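Local coordinates for protein chlorite dismutase (Nitrobacter winogradskyi, PDB 3QPI) that probably splits chlorite into chloride and molecular oxygen at a heme b group, at residues W14-V19 with I177-A182; E25-A30 with T48-R53; A94-M99 with W168-R173. One frame throughout, in Å; residues are numbered along the deposited sequence.

Interaction 1 of 3, residues W14-V19 with I177-A182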
loop_
_atom_site.group_PDB
_atom_site.type_symbol
_atom_site.label_atom_id
_atom_site.label_comp_id
_atom_site.label_asym_id
_atom_site.label_seq_id
_atom_site.Cartn_x
_atom_site.Cartn_y
_atom_site.Cartn_z
ATOM N N TRP A 14 -11.888 9.002 7.274
ATOM C CA TRP A 14 -11.122 8.091 8.139
ATOM C C TRP A 14 -10.498 8.906 9.209
ATOM O O TRP A 14 -10.036 9.998 8.920
ATOM C CB TRP A 14 -10.024 7.364 7.373
ATOM C CG TRP A 14 -10.565 6.471 6.283
ATOM C CD1 TRP A 14 -10.806 6.810 5.004
ATOM C CD2 TRP A 14 -10.918 5.095 6.423
ATOM N NE1 TRP A 14 -11.319 5.712 4.304
ATOM C CE2 TRP A 14 -11.392 4.651 5.171
ATOM C CE3 TRP A 14 -10.888 4.196 7.496
ATOM C CZ2 TRP A 14 -11.838 3.352 4.963
ATOM C CZ3 TRP A 14 -11.332 2.887 7.283
ATOM C CH2 TRP A 14 -11.797 2.490 6.033
ATOM N N SER A 15 -10.534 8.421 10.450
ATOM C CA SER A 15 -9.723 9.056 11.493
ATOM C C SER A 15 -8.431 8.282 11.495
ATOM O O SER A 15 -8.376 7.089 11.102
ATOM C CB SER A 15 -10.373 9.004 12.881
ATOM O OG SER A 15 -10.758 7.679 13.188
ATOM N N ILE A 16 -7.385 8.978 11.881
ATOM C CA ILE A 16 -6.065 8.366 11.932
ATOM C C ILE A 16 -5.763 7.864 13.347
ATOM O O ILE A 16 -5.615 8.661 14.294
ATOM C CB ILE A 16 -4.947 9.349 11.489
ATOM C CG1 ILE A 16 -5.108 9.706 10.009
ATOM C CG2 ILE A 16 -3.553 8.722 11.719
ATOM C CD1 ILE A 16 -4.343 10.957 9.612
ATOM N N LEU A 17 -5.694 6.539 13.457
ATOM C CA LEU A 17 -5.293 5.829 14.687
ATOM C C LEU A 17 -3.856 6.165 15.027
ATOM O O LEU A 17 -3.563 6.652 16.113
ATOM C CB LEU A 17 -5.452 4.308 14.484
ATOM C CG LEU A 17 -6.920 3.947 14.257
ATOM C CD1 LEU A 17 -7.179 2.468 13.890
ATOM C CD2 LEU A 17 -7.723 4.370 15.498
ATOM N N SER A 18 -2.965 5.967 14.064
ATOM C CA SER A 18 -1.537 6.146 14.315
ATOM C C SER A 18 -0.738 6.394 13.044
ATOM O O SER A 18 -1.071 5.888 11.956
ATOM C CB SER A 18 -0.964 4.897 15.000
ATOM O OG SER A 18 -1.342 3.748 14.264
ATOM N N VAL A 19 0.335 7.152 13.219
ATOM C CA VAL A 19 1.384 7.291 12.222
ATOM C C VAL A 19 2.721 6.945 12.869
ATOM O O VAL A 19 3.134 7.604 13.830
ATOM C CB VAL A 19 1.479 8.728 11.705
ATOM C CG1 VAL A 19 2.609 8.846 10.669
ATOM C CG2 VAL A 19 0.130 9.187 11.130
ATOM N N ILE A 177 0.817 4.281 8.357
ATOM C CA ILE A 177 -0.391 4.998 8.775
ATOM C C ILE A 177 -1.541 4.015 8.989
ATOM O O ILE A 177 -1.817 3.182 8.121
ATOM C CB ILE A 177 -0.785 6.062 7.733
ATOM C CG1 ILE A 177 0.404 6.995 7.468
ATOM C CG2 ILE A 177 -1.993 6.873 8.221
ATOM C CD1 ILE A 177 0.220 7.891 6.306
ATOM N N ARG A 178 -2.199 4.086 10.148
ATOM C CA ARG A 178 -3.353 3.220 10.397
ATOM C C ARG A 178 -4.618 4.033 10.642
ATOM O O ARG A 178 -4.579 5.067 11.306
ATOM C CB ARG A 178 -3.105 2.277 11.591
ATOM C CG ARG A 178 -1.927 1.321 11.391
ATOM C CD ARG A 178 -2.159 0.348 10.224
ATOM N NE ARG A 178 -1.032 -0.569 10.064
ATOM C CZ ARG A 178 0.026 -0.353 9.277
ATOM N NH1 ARG A 178 0.130 0.762 8.545
ATOM N NH2 ARG A 178 1.002 -1.260 9.234
ATOM N N LEU A 179 -5.749 3.530 10.149
ATOM C CA LEU A 179 -7.010 4.277 10.175
ATOM C C LEU A 179 -8.176 3.484 10.740
ATOM O O LEU A 179 -8.196 2.252 10.667
ATOM C CB LEU A 179 -7.432 4.686 8.758
ATOM C CG LEU A 179 -6.522 5.495 7.837
ATOM C CD1 LEU A 179 -6.076 6.797 8.501
ATOM C CD2 LEU A 179 -5.298 4.617 7.351
ATOM N N ALA A 180 -9.172 4.228 11.231
ATOM C CA ALA A 180 -10.469 3.692 11.628
ATOM C C ALA A 180 -11.560 4.508 10.935
ATOM O O ALA A 180 -11.480 5.741 10.869
ATOM C CB ALA A 180 -10.640 3.768 13.143
ATOM N N ARG A 181 -12.569 3.824 10.409
ATOM C CA ARG A 181 -13.613 4.502 9.664
ATOM C C ARG A 181 -14.356 5.499 10.570
ATOM O O ARG A 181 -14.797 5.160 11.678
ATOM C CB ARG A 181 -14.583 3.503 9.040
ATOM C CG ARG A 181 -15.522 4.135 8.005
ATOM C CD ARG A 181 -15.848 3.157 6.865
ATOM N NE ARG A 181 -17.077 2.413 7.156
ATOM C CZ ARG A 181 -17.308 1.152 6.790
ATOM N NH1 ARG A 181 -16.396 0.456 6.122
ATOM N NH2 ARG A 181 -18.463 0.580 7.103
ATOM N N ALA A 182 -14.449 6.740 10.101
ATOM C CA ALA A 182 -15.132 7.786 10.839
ATOM C C ALA A 182 -16.607 7.822 10.444
ATOM O O ALA A 182 -17.455 7.255 11.133
ATOM C CB ALA A 182 -14.484 9.117 10.568
HETATM O O HOH W 1 -13.164 6.834 13.742
#
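The indole of W14 has the R181 side chain over one face: CD sits above the ring, and the ring and guanidinium planes are turned 77° apart. The guanidinium itself reaches past the ring to the carbonyl oxygens of N80 and R79, to which it is hydrogen-bonded. L179 CB and the carbonyl carbon of A180 approach the same indole obliquely, and W144 meets it edge-to-face. With CG beside the backbone N (chi1 -63°), the six-membered ring lies against the neighbouring backbone, bringing CE3 within 3.4 Å of R181 N. An alanine here would lose the whole ring, and would probably leave the R181 aliphatic chain, L179 CB and W144 without their shared partner.

The segments 14-19 and 177-182 form an antiparallel strand pair, and its ladder is regular at first. S15 N gives a 2.9 Å bond to A180 O, nearly along the C=O axis, and A180 N returns one of 3.0 Å to S15 O. A classic beta bulge follows, in which L17 and S18 both face R178. L17 takes up helical backbone angles, and its N and that of S18 share R178 O through two weak bonds. R178 N closes the bulge with a 2.8 Å bond to S18 O, and the pairing runs on one residue out of step, V19 facing I177. On the side of the ladder carrying I16, V19, L179 and I177, I16 and L179 lie side by side, so tightly that I16 CG1 and L179 CD1 are 3.4 Å apart. R178 bends at chi2 and turns its end away, to salt bridges with E156 and D176.

Strand 14-23 lies between 171-181 and 32-37, W14 bonding by its backbone to L33 of the latter and I16 to S31 just ahead of it. Strand 171-181 in turn pairs with 84-92 through I177 and L179, while helix 152-163 supplies E156.

Interaction 2 of 3, residues E25-A30 with T48-R53; sequences ESLMAA and TPWQLR
One direct polar bond joins the loop 25-30 to the segment 48-53, and it is weak: W50 NE1 donates to M28 O over 2.8 Å, bent to 130° at the hydrogen. The carbonyl oxygen lies at the edge of the indole, near its plane. A water adds a second link, accepting from M28 N and giving a weak bond to P49 O.

A CH-pi contact works on the ring's face. L27 CB stands over the five-membered ring of W50, 4.1 Å from its centroid and 24° off the normal. W50 holds CG in the crowded position between N and carbonyl carbon (chi1 43°), and so the indole reaches across to the loop.

The remaining contacts are apolar. L27 and L52 reach toward each other tip to tip, their CD1 atoms 4.1 Å apart. M28 and P49 cross at about a right angle, with M28 SD 3.7 Å from P49 CA. The proline ring also meets A30, whose CB lies 3.8 Å from P49 CG.

The loop linking strands 14-23 and 32-37 is thus laid across the start of strand 50-54, outermost in the sheet of this chain. Because the indole offers its face to carbon and its N-H to a main-chain oxygen, adhesion here probably rests mainly on apolar packing, with the weak bond helping to fix the ring's rotation.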
loop_
_atom_site.group_PDB
_atom_site.type_symbol
_atom_site.label_atom_id
_atom_site.label_comp_id
_atom_site.label_asym_id
_atom_site.label_seq_id
_atom_site.Cartn_x
_atom_site.Cartn_y
_atom_site.Cartn_z
ATOM N N GLU A 25 12.364 9.023 6.638
ATOM C CA GLU A 25 11.589 10.063 7.285
ATOM C C GLU A 25 10.095 9.718 7.338
ATOM O O GLU A 25 9.511 9.241 6.376
ATOM C CB GLU A 25 11.829 11.368 6.542
ATOM C CG GLU A 25 11.141 12.571 7.122
ATOM C CD GLU A 25 11.366 13.801 6.253
ATOM O OE1 GLU A 25 10.534 14.733 6.296
ATOM O OE2 GLU A 25 12.378 13.825 5.514
ATOM N N SER A 26 9.492 9.964 8.490
ATOM C CA SER A 26 8.090 9.669 8.721
ATOM C C SER A 26 7.233 10.838 8.243
ATOM O O SER A 26 7.664 11.650 7.427
ATOM C CB SER A 26 7.879 9.397 10.212
ATOM O OG SER A 26 6.579 8.907 10.489
ATOM N N LEU A 27 6.008 10.919 8.736
ATOM C CA LEU A 27 5.125 12.016 8.373
ATOM C C LEU A 27 4.552 12.616 9.629
ATOM O O LEU A 27 4.456 11.950 10.664
ATOM C CB LEU A 27 3.987 11.537 7.481
ATOM C CG LEU A 27 4.411 11.048 6.107
ATOM C CD1 LEU A 27 3.283 10.228 5.465
ATOM C CD2 LEU A 27 4.828 12.222 5.238
ATOM N N MET A 28 4.164 13.878 9.524
ATOM C CA MET A 28 3.616 14.615 10.644
ATOM C C MET A 28 2.292 14.000 11.099
ATOM O O MET A 28 1.587 13.363 10.312
ATOM C CB MET A 28 3.412 16.062 10.206
ATOM C CG MET A 28 2.758 16.967 11.229
ATOM S SD MET A 28 2.542 18.649 10.580
ATOM C CE MET A 28 4.155 18.955 9.847
ATOM N N ALA A 29 1.967 14.184 12.375
ATOM C CA ALA A 29 0.695 13.712 12.934
ATOM C C ALA A 29 -0.499 14.483 12.359
ATOM O O ALA A 29 -0.404 15.676 12.079
ATOM C CB ALA A 29 0.704 13.846 14.451
ATOM N N ALA A 30 -1.617 13.784 12.177
ATOM C CA ALA A 30 -2.868 14.423 11.778
ATOM C C ALA A 30 -4.019 13.602 12.348
ATOM O O ALA A 30 -3.807 12.453 12.719
ATOM C CB ALA A 30 -2.968 14.522 10.250
ATOM N N THR A 48 -1.455 22.249 5.624
ATOM C CA THR A 48 -1.877 20.876 5.900
ATOM C C THR A 48 -0.706 19.976 6.305
ATOM O O THR A 48 0.367 20.040 5.712
ATOM C CB THR A 48 -2.591 20.249 4.680
ATOM O OG1 THR A 48 -2.964 18.899 4.984
ATOM C CG2 THR A 48 -1.690 20.256 3.440
ATOM N N PRO A 49 -0.914 19.123 7.318
ATOM C CA PRO A 49 0.165 18.259 7.816
ATOM C C PRO A 49 0.913 17.559 6.697
ATOM O O PRO A 49 2.137 17.587 6.674
ATOM C CB PRO A 49 -0.577 17.243 8.688
ATOM C CG PRO A 49 -1.752 18.007 9.195
ATOM C CD PRO A 49 -2.165 18.915 8.064
ATOM N N TRP A 50 0.181 16.921 5.796
ATOM C CA TRP A 50 0.786 16.330 4.612
ATOM C C TRP A 50 -0.294 16.004 3.618
ATOM O O TRP A 50 -1.471 15.908 3.985
ATOM C CB TRP A 50 1.585 15.055 4.939
ATOM C CG TRP A 50 0.931 14.091 5.906
ATOM C CD1 TRP A 50 1.129 14.037 7.249
ATOM C CD2 TRP A 50 -0.005 13.045 5.596
ATOM N NE1 TRP A 50 0.377 13.030 7.798
ATOM C CE2 TRP A 50 -0.330 12.407 6.805
ATOM C CE3 TRP A 50 -0.598 12.592 4.414
ATOM C CZ2 TRP A 50 -1.211 11.332 6.872
ATOM C CZ3 TRP A 50 -1.475 11.529 4.476
ATOM C CH2 TRP A 50 -1.769 10.904 5.699
ATOM N N GLN A 51 0.117 15.844 2.368
ATOM C CA GLN A 51 -0.771 15.468 1.280
ATOM C C GLN A 51 0.012 14.652 0.262
ATOM O O GLN A 51 1.130 15.007 -0.098
ATOM C CB GLN A 51 -1.337 16.714 0.607
ATOM C CG GLN A 51 -2.461 16.422 -0.370
ATOM C CD GLN A 51 -3.098 17.700 -0.888
ATOM O OE1 GLN A 51 -2.451 18.493 -1.578
ATOM N NE2 GLN A 51 -4.362 17.918 -0.542
ATOM N N LEU A 52 -0.593 13.569 -0.209
ATOM C CA LEU A 52 0.092 12.591 -1.023
ATOM C C LEU A 52 -0.799 12.175 -2.178
ATOM O O LEU A 52 -1.992 12.018 -1.995
ATOM C CB LEU A 52 0.387 11.368 -0.165
ATOM C CG LEU A 52 1.384 11.579 0.977
ATOM C CD1 LEU A 52 1.521 10.294 1.746
ATOM C CD2 LEU A 52 2.731 12.009 0.450
ATOM N N ARG A 53 -0.230 11.992 -3.365
ATOM C CA ARG A 53 -1.035 11.697 -4.558
ATOM C C ARG A 53 -0.482 10.515 -5.323
ATOM O O ARG A 53 0.739 10.292 -5.367
ATOM C CB ARG A 53 -1.080 12.910 -5.488
ATOM C CG ARG A 53 -1.490 14.164 -4.772
ATOM C CD ARG A 53 -1.362 15.401 -5.638
ATOM N NE ARG A 53 -1.694 16.604 -4.870
ATOM C CZ ARG A 53 -2.642 17.479 -5.203
ATOM N NH1 ARG A 53 -3.360 17.323 -6.313
ATOM N NH2 ARG A 53 -2.864 18.537 -4.434
HETATM O O HOH W 2 4.681 15.323 6.993
#

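Interaction 3 of 3, residues A94-M99 with W168-R173. With HEM (protoporphyrin IX containing Fe), chain C.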
loop_
_atom_site.group_PDB
_atom_site.type_symbol
_atom_site.label_atom_id
_atom_site.label_comp_id
_atom_site.label_asym_id
_atom_site.label_seq_id
_atom_site.Cartn_x
_atom_site.Cartn_y
_atom_site.Cartn_z
ATOM N N ALA A 94 17.142 3.807 -6.021
ATOM C CA ALA A 94 17.723 3.901 -7.357
ATOM C C ALA A 94 18.194 2.534 -7.869
ATOM O O ALA A 94 17.954 2.182 -9.018
ATOM C CB ALA A 94 18.888 4.904 -7.366
ATOM N N ALA A 95 18.846 1.756 -7.019
ATOM C CA ALA A 95 19.282 0.423 -7.422
ATOM C C ALA A 95 18.095 -0.435 -7.924
ATOM O O ALA A 95 18.225 -1.176 -8.888
ATOM C CB ALA A 95 20.034 -0.284 -6.258
ATOM N N TRP A 96 16.947 -0.330 -7.279
ATOM C CA TRP A 96 15.743 -1.027 -7.756
ATOM C C TRP A 96 15.353 -0.596 -9.175
ATOM O O TRP A 96 15.134 -1.425 -10.072
ATOM C CB TRP A 96 14.538 -0.773 -6.813
ATOM C CG TRP A 96 13.259 -1.407 -7.319
ATOM C CD1 TRP A 96 12.204 -0.773 -7.941
ATOM C CD2 TRP A 96 12.910 -2.804 -7.267
ATOM N NE1 TRP A 96 11.219 -1.695 -8.259
ATOM C CE2 TRP A 96 11.625 -2.942 -7.857
ATOM C CE3 TRP A 96 13.556 -3.949 -6.777
ATOM C CZ2 TRP A 96 10.984 -4.182 -7.978
ATOM C CZ3 TRP A 96 12.910 -5.181 -6.886
ATOM C CH2 TRP A 96 11.646 -5.288 -7.488
ATOM N N TRP A 97 15.257 0.707 -9.372
ATOM C CA TRP A 97 14.717 1.234 -10.613
ATOM C C TRP A 97 15.675 1.030 -11.787
ATOM O O TRP A 97 15.232 0.927 -12.932
ATOM C CB TRP A 97 14.334 2.708 -10.444
ATOM C CG TRP A 97 13.196 2.862 -9.468
ATOM C CD1 TRP A 97 13.213 3.508 -8.259
ATOM C CD2 TRP A 97 11.877 2.321 -9.618
ATOM N NE1 TRP A 97 11.976 3.416 -7.657
ATOM C CE2 TRP A 97 11.140 2.691 -8.470
ATOM C CE3 TRP A 97 11.245 1.565 -10.618
ATOM C CZ2 TRP A 97 9.815 2.322 -8.288
ATOM C CZ3 TRP A 97 9.922 1.204 -10.436
ATOM C CH2 TRP A 97 9.222 1.582 -9.280
ATOM N N GLU A 98 16.973 0.928 -11.501
ATOM C CA GLU A 98 17.957 0.676 -12.546
ATOM C C GLU A 98 17.864 -0.748 -13.097
ATOM O O GLU A 98 18.176 -0.979 -14.241
ATOM C CB GLU A 98 19.380 0.957 -12.029
ATOM C CG GLU A 98 19.663 2.455 -11.862
ATOM C CD GLU A 98 21.012 2.780 -11.205
ATOM O OE1 GLU A 98 21.090 3.839 -10.527
ATOM O OE2 GLU A 98 21.990 2.005 -11.374
ATOM N N MET A 99 17.444 -1.709 -12.288
ATOM C CA MET A 99 17.309 -3.086 -12.774
ATOM C C MET A 99 16.314 -3.238 -13.935
ATOM O O MET A 99 15.359 -2.462 -14.064
ATOM C CB MET A 99 16.890 -4.009 -11.629
ATOM C CG MET A 99 18.044 -4.378 -10.683
ATOM S SD MET A 99 17.560 -5.695 -9.549
ATOM C CE MET A 99 16.456 -4.819 -8.458
ATOM N N TRP A 168 11.931 -6.213 -0.107
ATOM C CA TRP A 168 11.923 -5.092 0.818
ATOM C C TRP A 168 13.297 -4.507 1.138
ATOM O O TRP A 168 13.369 -3.400 1.682
ATOM C CB TRP A 168 11.163 -5.411 2.113
ATOM C CG TRP A 168 9.846 -4.607 2.154
ATOM C CD1 TRP A 168 9.579 -3.480 2.888
ATOM C CD2 TRP A 168 8.666 -4.863 1.371
ATOM N NE1 TRP A 168 8.292 -3.036 2.630
ATOM C CE2 TRP A 168 7.711 -3.872 1.710
ATOM C CE3 TRP A 168 8.317 -5.851 0.440
ATOM C CZ2 TRP A 168 6.431 -3.840 1.145
ATOM C CZ3 TRP A 168 7.039 -5.825 -0.117
ATOM C CH2 TRP A 168 6.119 -4.815 0.231
ATOM N N THR A 169 14.373 -5.221 0.787
ATOM C CA THR A 169 15.711 -4.686 1.011
ATOM C C THR A 169 15.932 -3.479 0.122
ATOM O O THR A 169 16.846 -2.693 0.363
ATOM C CB THR A 169 16.844 -5.722 0.736
ATOM O OG1 THR A 169 16.818 -6.098 -0.642
ATOM C CG2 THR A 169 16.687 -6.966 1.601
ATOM N N TYR A 170 15.095 -3.326 -0.904
ATOM C CA TYR A 170 15.173 -2.167 -1.784
ATOM C C TYR A 170 14.295 -0.969 -1.348
ATOM O O TYR A 170 14.297 0.078 -2.013
ATOM C CB TYR A 170 14.779 -2.570 -3.212
ATOM C CG TYR A 170 15.737 -3.544 -3.846
ATOM C CD1 TYR A 170 16.864 -3.095 -4.544
ATOM C CD2 TYR A 170 15.522 -4.911 -3.755
ATOM C CE1 TYR A 170 17.766 -3.998 -5.131
ATOM C CE2 TYR A 170 16.425 -5.825 -4.336
ATOM C CZ TYR A 170 17.531 -5.355 -5.021
ATOM O OH TYR A 170 18.399 -6.256 -5.583
ATOM N N VAL A 171 13.537 -1.107 -0.261
ATOM C CA VAL A 171 12.723 0.019 0.214
ATOM C C VAL A 171 13.560 0.991 1.039
ATOM O O VAL A 171 14.208 0.592 1.992
ATOM C CB VAL A 171 11.517 -0.456 1.044
ATOM C CG1 VAL A 171 10.782 0.735 1.674
ATOM C CG2 VAL A 171 10.585 -1.264 0.174
ATOM N N GLU A 172 13.548 2.263 0.677
ATOM C CA GLU A 172 14.394 3.234 1.360
ATOM C C GLU A 172 13.596 4.283 2.129
ATOM O O GLU A 172 14.163 5.047 2.913
ATOM C CB GLU A 172 15.339 3.925 0.366
ATOM C CG GLU A 172 14.648 4.872 -0.621
ATOM C CD GLU A 172 15.645 5.538 -1.566
ATOM O OE1 GLU A 172 15.364 6.641 -2.072
ATOM O OE2 GLU A 172 16.723 4.950 -1.804
ATOM N N ARG A 173 12.293 4.348 1.880
ATOM C CA ARG A 173 11.423 5.134 2.731
ATOM C C ARG A 173 10.057 4.465 2.815
ATOM O O ARG A 173 9.532 3.994 1.812
ATOM C CB ARG A 173 11.296 6.577 2.241
ATOM C CG ARG A 173 10.569 7.490 3.219
ATOM C CD ARG A 173 10.464 8.945 2.730
ATOM N NE ARG A 173 9.755 9.770 3.717
ATOM C CZ ARG A 173 9.190 10.956 3.476
ATOM N NH1 ARG A 173 9.252 11.502 2.267
ATOM N NH2 ARG A 173 8.556 11.604 4.457
HETATM C CHA HEM C . 2.328 -4.798 -5.851
HETATM C CHB HEM C . -0.600 -8.275 -4.355
HETATM C CHC HEM C . -0.124 -6.706 0.224
HETATM C CHD HEM C . 2.988 -3.477 -1.272
HETATM C C1A HEM C . 1.482 -5.851 -5.778
HETATM C C2A HEM C . 1.054 -6.569 -6.968
HETATM C C3A HEM C . 0.213 -7.553 -6.593
HETATM C C4A HEM C . 0.118 -7.463 -5.138
HETATM C CMA HEM C . -0.478 -8.598 -7.545
HETATM C CAA HEM C . 1.582 -6.199 -8.363
HETATM C CBA HEM C . 0.656 -5.295 -9.166
HETATM C CGA HEM C . 1.256 -5.216 -10.555
HETATM O O1A HEM C . 1.743 -4.116 -10.875
HETATM O O2A HEM C . 1.279 -6.231 -11.322
HETATM C C1B HEM C . -0.690 -8.085 -3.019
HETATM C C2B HEM C . -1.629 -8.828 -2.214
HETATM C C3B HEM C . -1.527 -8.368 -0.976
HETATM C C4B HEM C . -0.500 -7.344 -0.938
HETATM C CMB HEM C . -2.629 -9.919 -2.674
HETATM C CAB HEM C . -2.367 -8.915 0.200
HETATM C CBB HEM C . -3.034 -8.062 0.981
HETATM C C1C HEM C . 0.776 -5.713 0.255
HETATM C C2C HEM C . 1.233 -4.941 1.412
HETATM C C3C HEM C . 2.076 -4.021 0.948
HETATM C C4C HEM C . 2.194 -4.228 -0.484
HETATM C CMC HEM C . 0.728 -5.137 2.861
HETATM C CAC HEM C . 2.888 -2.945 1.689
HETATM C CBC HEM C . 3.225 -3.140 2.972
HETATM C C1D HEM C . 3.077 -3.483 -2.607
HETATM C C2D HEM C . 3.928 -2.585 -3.349
HETATM C C3D HEM C . 3.695 -3.017 -4.790
HETATM C C4D HEM C . 2.769 -4.124 -4.738
HETATM C CMD HEM C . 4.864 -1.429 -2.866
HETATM C CAD HEM C . 4.337 -2.430 -6.054
HETATM C CBD HEM C . 5.567 -3.304 -6.348
HETATM C CGD HEM C . 6.358 -2.683 -7.478
HETATM O O1D HEM C . 5.753 -2.425 -8.544
HETATM O O2D HEM C . 7.588 -2.447 -7.316
HETATM N NA HEM C . 0.880 -6.400 -4.632
HETATM N NB HEM C . 0.003 -7.171 -2.226
HETATM N NC HEM C . 1.387 -5.259 -0.880
HETATM N ND HEM C . 2.414 -4.393 -3.450
HETATM FE FE HEM C . 1.377 -5.811 -2.715
HETATM O O HOH W 3 18.276 5.452 -3.929
#
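This is an aromatic packing contact near the surface of a dimeric alpha-beta barrel fold, where the short helix 94-98 meets the turn leading into strand 171-181. Y170 carries it. The W96 side chain crosses that of Y170 at about a right angle, placing CE3 over the phenol face near its rim, 3.7 Å from Y170 CG. The two planes make 58°, an oblique aromatic pair. From the far end of the helix M99, bent at chi3 (-72°), reaches tip to tip for the phenol: its CE is 3.6 Å from Y170 CZ, and its sulfur adds an oblique Met-aromatic contact.

The contact borders the heme pocket. W96 makes a cation-pi contact with K92, a heme-binding residue, and brings NE1 to 3.8 Å from heme propionate O2D. Two residues before Y170, W168 points an indole edge at the heme vinyl, CZ2 lying 3.7 Å from CAC. Helix 101-111 adds I107 against W96, M99 and Y170.

Beside the aromatic cluster the joint turns polar: a water accepts from A94 N (2.9 Å) and donates to E172 OE2 (2.7 Å).

Strand 171-181 ties the three contacts together. Its two ends serve interactions 1 and 3, whose centres lie about 28 Å apart on opposite sides of the chain's centre. Interaction 2 sits about 13 Å from interaction 1, centre to centre, and touches it through I177 CD1, 3.7 Å from W50 CH2. It reaches interaction 3 by charge-assisted bonding: R173 probably donates from NE to E25 O (2.7 Å) and from NH2 to S26 O (3.1 Å). Only interaction 3 holds residues of the heme pocket, W96 and W168. The R178 side chain of interaction 1 approaches the heme to about 7 Å, and that of L52 in interaction 2 to about 13 Å.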